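Local structure of methyltransferase (Pectobacterium atrosepticum SCRI1043, 2P7I) at residues 27-32 with 237-242; 35-40 with 108-113. The protein probably transfers methyl groups from S-adenosylmethionine to a substrate that is not established. One frame throughout, in Å; residues are numbered along the deposited sequence. Where two conformers were deposited one is given.

Interaction 1 (27-32 with 237-242)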
loop_
_atom_site.group_PDB
_atom_site.type_symbol
_atom_site.label_atom_id
_atom_site.label_comp_id
_atom_site.label_asym_id
_atom_site.label_seq_id
_atom_site.Cartn_x
_atom_site.Cartn_y
_atom_site.Cartn_z
ATOM N N ASP B 27 -19.155 -19.320 -2.078
ATOM C CA ASP B 27 -19.352 -19.116 -3.502
ATOM C C ASP B 27 -18.274 -18.283 -4.149
ATOM O O ASP B 27 -18.018 -18.434 -5.334
ATOM C CB ASP B 27 -20.718 -18.479 -3.759
ATOM C CG ASP B 27 -21.857 -19.392 -3.340
ATOM O OD1 ASP B 27 -21.850 -20.551 -3.783
ATOM O OD2 ASP B 27 -22.714 -18.968 -2.545
ATOM N N VAL B 28 -17.636 -17.415 -3.384
ATOM C CA VAL B 28 -16.627 -16.528 -3.954
ATOM C C VAL B 28 -15.240 -16.932 -3.450
ATOM O O VAL B 28 -14.324 -17.206 -4.247
ATOM C CB VAL B 28 -16.927 -15.032 -3.677
ATOM C CG1 VAL B 28 -15.740 -14.168 -4.085
ATOM C CG2 VAL B 28 -18.186 -14.573 -4.406
HETATM N N MSE B 29 -15.074 -17.027 -2.138
HETATM C CA MSE B 29 -13.744 -17.246 -1.613
HETATM C C MSE B 29 -13.178 -18.649 -1.850
HETATM O O MSE B 29 -11.976 -18.789 -2.119
HETATM C CB MSE B 29 -13.716 -16.897 -0.135
HETATM C CG MSE B 29 -13.872 -15.423 0.210
HETATM SE SE MSE B 29 -12.538 -14.339 -0.611
HETATM C CE MSE B 29 -11.075 -15.133 0.336
ATOM N N HIS B 30 -13.998 -19.696 -1.702
ATOM C CA HIS B 30 -13.511 -21.067 -1.932
ATOM C C HIS B 30 -12.917 -21.251 -3.334
ATOM O O HIS B 30 -11.813 -21.736 -3.473
ATOM C CB HIS B 30 -14.584 -22.108 -1.647
ATOM C CG HIS B 30 -14.829 -22.356 -0.194
ATOM N ND1 HIS B 30 -15.659 -23.358 0.255
ATOM C CD2 HIS B 30 -14.353 -21.741 0.916
ATOM C CE1 HIS B 30 -15.681 -23.359 1.572
ATOM N NE2 HIS B 30 -14.903 -22.386 1.999
ATOM N N PRO B 31 -13.648 -20.866 -4.386
ATOM C CA PRO B 31 -13.029 -20.989 -5.712
ATOM C C PRO B 31 -11.734 -20.184 -5.954
ATOM O O PRO B 31 -10.822 -20.689 -6.595
ATOM C CB PRO B 31 -14.166 -20.580 -6.684
ATOM C CG PRO B 31 -15.209 -19.951 -5.857
ATOM C CD PRO B 31 -15.061 -20.463 -4.454
ATOM N N PHE B 32 -11.649 -18.970 -5.441
ATOM C CA PHE B 32 -10.435 -18.170 -5.567
ATOM C C PHE B 32 -9.304 -18.767 -4.754
ATOM O O PHE B 32 -8.158 -18.674 -5.159
ATOM C CB PHE B 32 -10.688 -16.708 -5.181
ATOM C CG PHE B 32 -11.428 -15.931 -6.229
ATOM C CD1 PHE B 32 -11.020 -15.964 -7.557
ATOM C CD2 PHE B 32 -12.516 -15.160 -5.899
ATOM C CE1 PHE B 32 -11.681 -15.253 -8.537
ATOM C CE2 PHE B 32 -13.198 -14.442 -6.904
ATOM C CZ PHE B 32 -12.768 -14.500 -8.217
ATOM N N CYS B 237 -6.215 -7.915 1.442
ATOM C CA CYS B 237 -7.114 -8.935 0.922
ATOM C C CYS B 237 -7.995 -9.511 2.014
ATOM O O CYS B 237 -7.703 -9.343 3.202
ATOM C CB CYS B 237 -6.296 -10.069 0.253
ATOM S SG CYS B 237 -5.525 -9.548 -1.279
ATOM N N ALA B 238 -9.047 -10.217 1.593
ATOM C CA ALA B 238 -9.995 -10.916 2.489
ATOM C C ALA B 238 -9.246 -11.923 3.360
ATOM O O ALA B 238 -9.435 -11.976 4.586
ATOM C CB ALA B 238 -11.033 -11.609 1.675
ATOM N N SER B 239 -8.362 -12.694 2.729
ATOM C CA SER B 239 -7.630 -13.771 3.409
ATOM C C SER B 239 -6.198 -13.662 2.993
ATOM O O SER B 239 -5.883 -13.248 1.908
ATOM C CB SER B 239 -8.171 -15.156 3.041
ATOM O OG SER B 239 -9.436 -15.356 3.648
ATOM N N ILE B 240 -5.293 -14.041 3.884
ATOM C CA ILE B 240 -3.892 -14.022 3.551
ATOM C C ILE B 240 -3.420 -15.476 3.503
ATOM O O ILE B 240 -4.018 -16.378 4.151
ATOM C CB ILE B 240 -3.086 -13.217 4.613
ATOM C CG1 ILE B 240 -3.611 -13.518 6.035
ATOM C CG2 ILE B 240 -3.185 -11.708 4.337
ATOM C CD1 ILE B 240 -2.783 -12.857 7.149
ATOM N N PHE B 241 -2.345 -15.677 2.761
ATOM C CA PHE B 241 -1.949 -16.983 2.272
ATOM C C PHE B 241 -0.447 -17.052 2.367
ATOM O O PHE B 241 0.283 -16.271 1.730
ATOM C CB PHE B 241 -2.472 -17.151 0.816
ATOM C CG PHE B 241 -1.906 -18.323 0.040
ATOM C CD1 PHE B 241 -1.551 -19.526 0.654
ATOM C CD2 PHE B 241 -1.777 -18.233 -1.335
ATOM C CE1 PHE B 241 -1.007 -20.573 -0.102
ATOM C CE2 PHE B 241 -1.277 -19.299 -2.090
ATOM C CZ PHE B 241 -0.849 -20.449 -1.473
ATOM N N LEU B 242 0.017 -17.948 3.224
ATOM C CA LEU B 242 1.392 -18.359 3.253
ATOM C C LEU B 242 1.604 -19.769 2.659
ATOM O O LEU B 242 0.977 -20.722 3.069
ATOM C CB LEU B 242 1.951 -18.335 4.687
ATOM C CG LEU B 242 1.961 -17.018 5.486
ATOM C CD1 LEU B 242 2.783 -17.322 6.813
ATOM C CD2 LEU B 242 2.597 -15.914 4.721
#
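Met29, a selenomethionine, reaches from helix 24-37 to Ala238 and Ser239, at the corner where strand 237-245 is broken. The approach rests on one long side chain, since the nearest CA pair, Met29 and Ala238, stands 8.4 Å apart. CG lies anti to the carbonyl carbon (chi1 -69°), and two further bends of the same sign follow at chi2 (-58°) and chi3 (-64°). The side chain is therefore a hook rather than an extended rod, with its methyl end laid against the corner.

Two atoms of the hook share the Ala238 methyl: CE is 3.8 Å from Ala238 CB, and SE is 3.9 Å from that same CB. Met29 CE also lies 3.7 Å from Ser239 OG and 4.0 Å from Ser239 CB, van der Waals contacts that leave the hydroxyl's polar needs to another residue. Ser239 OG, anti to its own carbonyl carbon, has His111 NE2 as its hydrogen-bond partner, so this buried oxygen is satisfied beside an apolar neighbour. Ile199 and Phe200 of strand 192-201 also touch Met29.

All three touching residues are buried, yet only 97 Å² is covered in total. The arrangement packs an N-terminal helix against the antiparallel seventh strand of the Rossmann-like sheet, whose strand order 3-2-1-4-5-7-6 is the signature of class I methyltransferases.

Interaction 2 (35-40 with 108-113)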
loop_
_atom_site.group_PDB
_atom_site.type_symbol
_atom_site.label_atom_id
_atom_site.label_comp_id
_atom_site.label_asym_id
_atom_site.label_seq_id
_atom_site.Cartn_x
_atom_site.Cartn_y
_atom_site.Cartn_z
ATOM N N ARG B 35 -7.975 -21.435 -6.982
ATOM C CA ARG B 35 -7.168 -20.714 -7.992
ATOM C C ARG B 35 -5.780 -20.330 -7.431
ATOM O O ARG B 35 -4.770 -20.548 -8.070
ATOM C CB ARG B 35 -7.898 -19.459 -8.537
ATOM C CG ARG B 35 -8.472 -19.583 -9.969
ATOM C CD ARG B 35 -9.142 -18.242 -10.482
ATOM N NE ARG B 35 -8.280 -17.307 -11.255
ATOM C CZ ARG B 35 -8.704 -16.140 -11.780
ATOM N NH1 ARG B 35 -9.955 -15.736 -11.592
ATOM N NH2 ARG B 35 -7.886 -15.340 -12.473
ATOM N N ALA B 36 -5.761 -19.721 -6.253
ATOM C CA ALA B 36 -4.536 -19.247 -5.613
ATOM C C ALA B 36 -3.547 -20.389 -5.362
ATOM O O ALA B 36 -2.338 -20.221 -5.472
ATOM C CB ALA B 36 -4.893 -18.550 -4.303
ATOM N N PHE B 37 -4.079 -21.542 -4.994
ATOM C CA PHE B 37 -3.243 -22.707 -4.657
ATOM C C PHE B 37 -2.677 -23.429 -5.882
ATOM O O PHE B 37 -1.606 -24.025 -5.824
ATOM C CB PHE B 37 -4.081 -23.742 -3.910
ATOM C CG PHE B 37 -4.580 -23.320 -2.547
ATOM C CD1 PHE B 37 -4.199 -22.133 -1.942
ATOM C CD2 PHE B 37 -5.432 -24.178 -1.842
ATOM C CE1 PHE B 37 -4.658 -21.786 -0.680
ATOM C CE2 PHE B 37 -5.896 -23.853 -0.554
ATOM C CZ PHE B 37 -5.532 -22.653 0.015
ATOM N N THR B 38 -3.432 -23.402 -6.975
ATOM C CA THR B 38 -3.188 -24.288 -8.120
ATOM C C THR B 38 -1.754 -24.278 -8.660
ATOM O O THR B 38 -1.184 -25.336 -8.867
ATOM C CB THR B 38 -4.212 -24.047 -9.229
ATOM O OG1 THR B 38 -5.494 -24.492 -8.760
ATOM C CG2 THR B 38 -3.857 -24.850 -10.482
ATOM N N PRO B 39 -1.146 -23.098 -8.854
ATOM C CA PRO B 39 0.208 -23.083 -9.378
ATOM C C PRO B 39 1.266 -23.732 -8.465
ATOM O O PRO B 39 2.366 -24.054 -8.926
ATOM C CB PRO B 39 0.524 -21.593 -9.534
ATOM C CG PRO B 39 -0.737 -20.887 -9.361
ATOM C CD PRO B 39 -1.674 -21.747 -8.622
ATOM N N PHE B 40 0.944 -23.883 -7.188
ATOM C CA PHE B 40 1.885 -24.395 -6.204
ATOM C C PHE B 40 1.711 -25.858 -5.845
ATOM O O PHE B 40 2.585 -26.422 -5.168
ATOM C CB PHE B 40 1.765 -23.601 -4.899
ATOM C CG PHE B 40 2.006 -22.129 -5.051
ATOM C CD1 PHE B 40 3.250 -21.677 -5.452
ATOM C CD2 PHE B 40 1.005 -21.192 -4.761
ATOM C CE1 PHE B 40 3.517 -20.317 -5.564
ATOM C CE2 PHE B 40 1.252 -19.843 -4.872
ATOM C CZ PHE B 40 2.504 -19.398 -5.270
ATOM N N VAL B 108 -3.501 -28.744 3.423
ATOM C CA VAL B 108 -4.357 -27.572 3.339
ATOM C C VAL B 108 -4.854 -27.231 4.730
ATOM O O VAL B 108 -5.425 -28.085 5.408
ATOM C CB VAL B 108 -5.553 -27.781 2.365
ATOM C CG1 VAL B 108 -6.585 -26.634 2.524
ATOM C CG2 VAL B 108 -5.058 -27.889 0.921
ATOM N N LEU B 109 -4.570 -25.988 5.168
ATOM C CA LEU B 109 -5.104 -25.468 6.439
ATOM C C LEU B 109 -5.706 -24.082 6.214
ATOM O O LEU B 109 -5.025 -23.046 6.328
ATOM C CB LEU B 109 -4.028 -25.463 7.535
ATOM C CG LEU B 109 -4.464 -25.262 8.981
ATOM C CD1 LEU B 109 -5.257 -26.460 9.600
ATOM C CD2 LEU B 109 -3.229 -24.882 9.855
ATOM N N THR B 110 -6.968 -24.084 5.788
ATOM C CA THR B 110 -7.644 -22.843 5.394
ATOM C C THR B 110 -8.731 -22.509 6.372
ATOM O O THR B 110 -9.639 -23.318 6.600
ATOM C CB THR B 110 -8.249 -22.872 3.959
ATOM O OG1 THR B 110 -9.109 -24.012 3.778
ATOM C CG2 THR B 110 -7.142 -22.894 2.935
ATOM N N HIS B 111 -8.614 -21.314 6.946
ATOM C CA HIS B 111 -9.548 -20.823 7.946
ATOM C C HIS B 111 -9.781 -21.789 9.087
ATOM O O HIS B 111 -10.901 -22.007 9.535
ATOM C CB HIS B 111 -10.869 -20.424 7.278
ATOM C CG HIS B 111 -10.736 -19.228 6.385
ATOM N ND1 HIS B 111 -11.752 -18.321 6.206
ATOM C CD2 HIS B 111 -9.674 -18.734 5.707
ATOM C CE1 HIS B 111 -11.346 -17.358 5.395
ATOM N NE2 HIS B 111 -10.080 -17.573 5.093
ATOM N N VAL B 112 -8.692 -22.342 9.591
ATOM C CA VAL B 112 -8.723 -23.225 10.747
ATOM C C VAL B 112 -7.772 -22.716 11.865
ATOM O O VAL B 112 -8.133 -22.786 13.045
ATOM C CB VAL B 112 -8.293 -24.664 10.341
ATOM C CG1 VAL B 112 -8.064 -25.555 11.572
ATOM C CG2 VAL B 112 -9.275 -25.280 9.317
ATOM N N LEU B 113 -6.578 -22.202 11.506
ATOM C CA LEU B 113 -5.542 -21.855 12.524
ATOM C C LEU B 113 -6.016 -20.841 13.587
ATOM O O LEU B 113 -5.621 -20.912 14.767
ATOM C CB LEU B 113 -4.237 -21.384 11.876
ATOM C CG LEU B 113 -3.058 -21.276 12.835
ATOM C CD1 LEU B 113 -2.607 -22.661 13.306
ATOM C CD2 LEU B 113 -1.925 -20.431 12.178
#
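Phe37 places CG anti to its carbonyl carbon (chi1 -66°), and chi2 of -6° puts CA almost in the plane of the ring, which projects from helix 24-37 toward Val108 and Thr110. On the strand side, chi1 of Thr110 (53°) sets OG1 between the backbone N and the carbonyl carbon, leaving CG2 beside N as the branch that meets the ring.

The threonine methyl comes to the ring's edge, near its plane: Thr110 CG2 is 3.3 Å from Phe37 CZ and 3.8 Å from Phe37 CE2. Both distances belong to one of two deposited Thr110 conformers, so the closeness of the 3.3 Å approach is doubtful. Val108 CG1 approaches Phe37 CE2 obliquely at 4.2 Å, a looser apolar contact. Phe138 and Val140 of strand 135-142, together with Phe56 of helix 55-60, also pack on the ring.

No hydrogen bond or charge pair crosses between the two segments. The chemistry is thus hydrocarbon against aromatic edge: it joins helix 24-37 to strand 104-110 through apolar contact alone and offers little directional restraint, and the Thr110 rotamer need not be unique.

Helix 24-37 contributes to both contacts, whose centres are 8 Å apart: its residues 27-32 meet strand 237-245, while Phe37 meets strand 104-110 of the same sheet. Along the chain, interaction 2 is nested within the loop closed by interaction 1. They touch directly: the hydrogen bond between Ser239 OG and His111 NE2 spans 2.7 Å, and Phe241 CZ packs 3.8 Å from Phe37 CD1. The Thr110 side chain is about 3 Å from a bound Tris molecule, probably from the crystallisation liquor. Since class I methyltransferases bind S-adenosylmethionine at the C-terminal ends of their parallel strands, this is consistent with interaction 2 bordering the cofactor pocket.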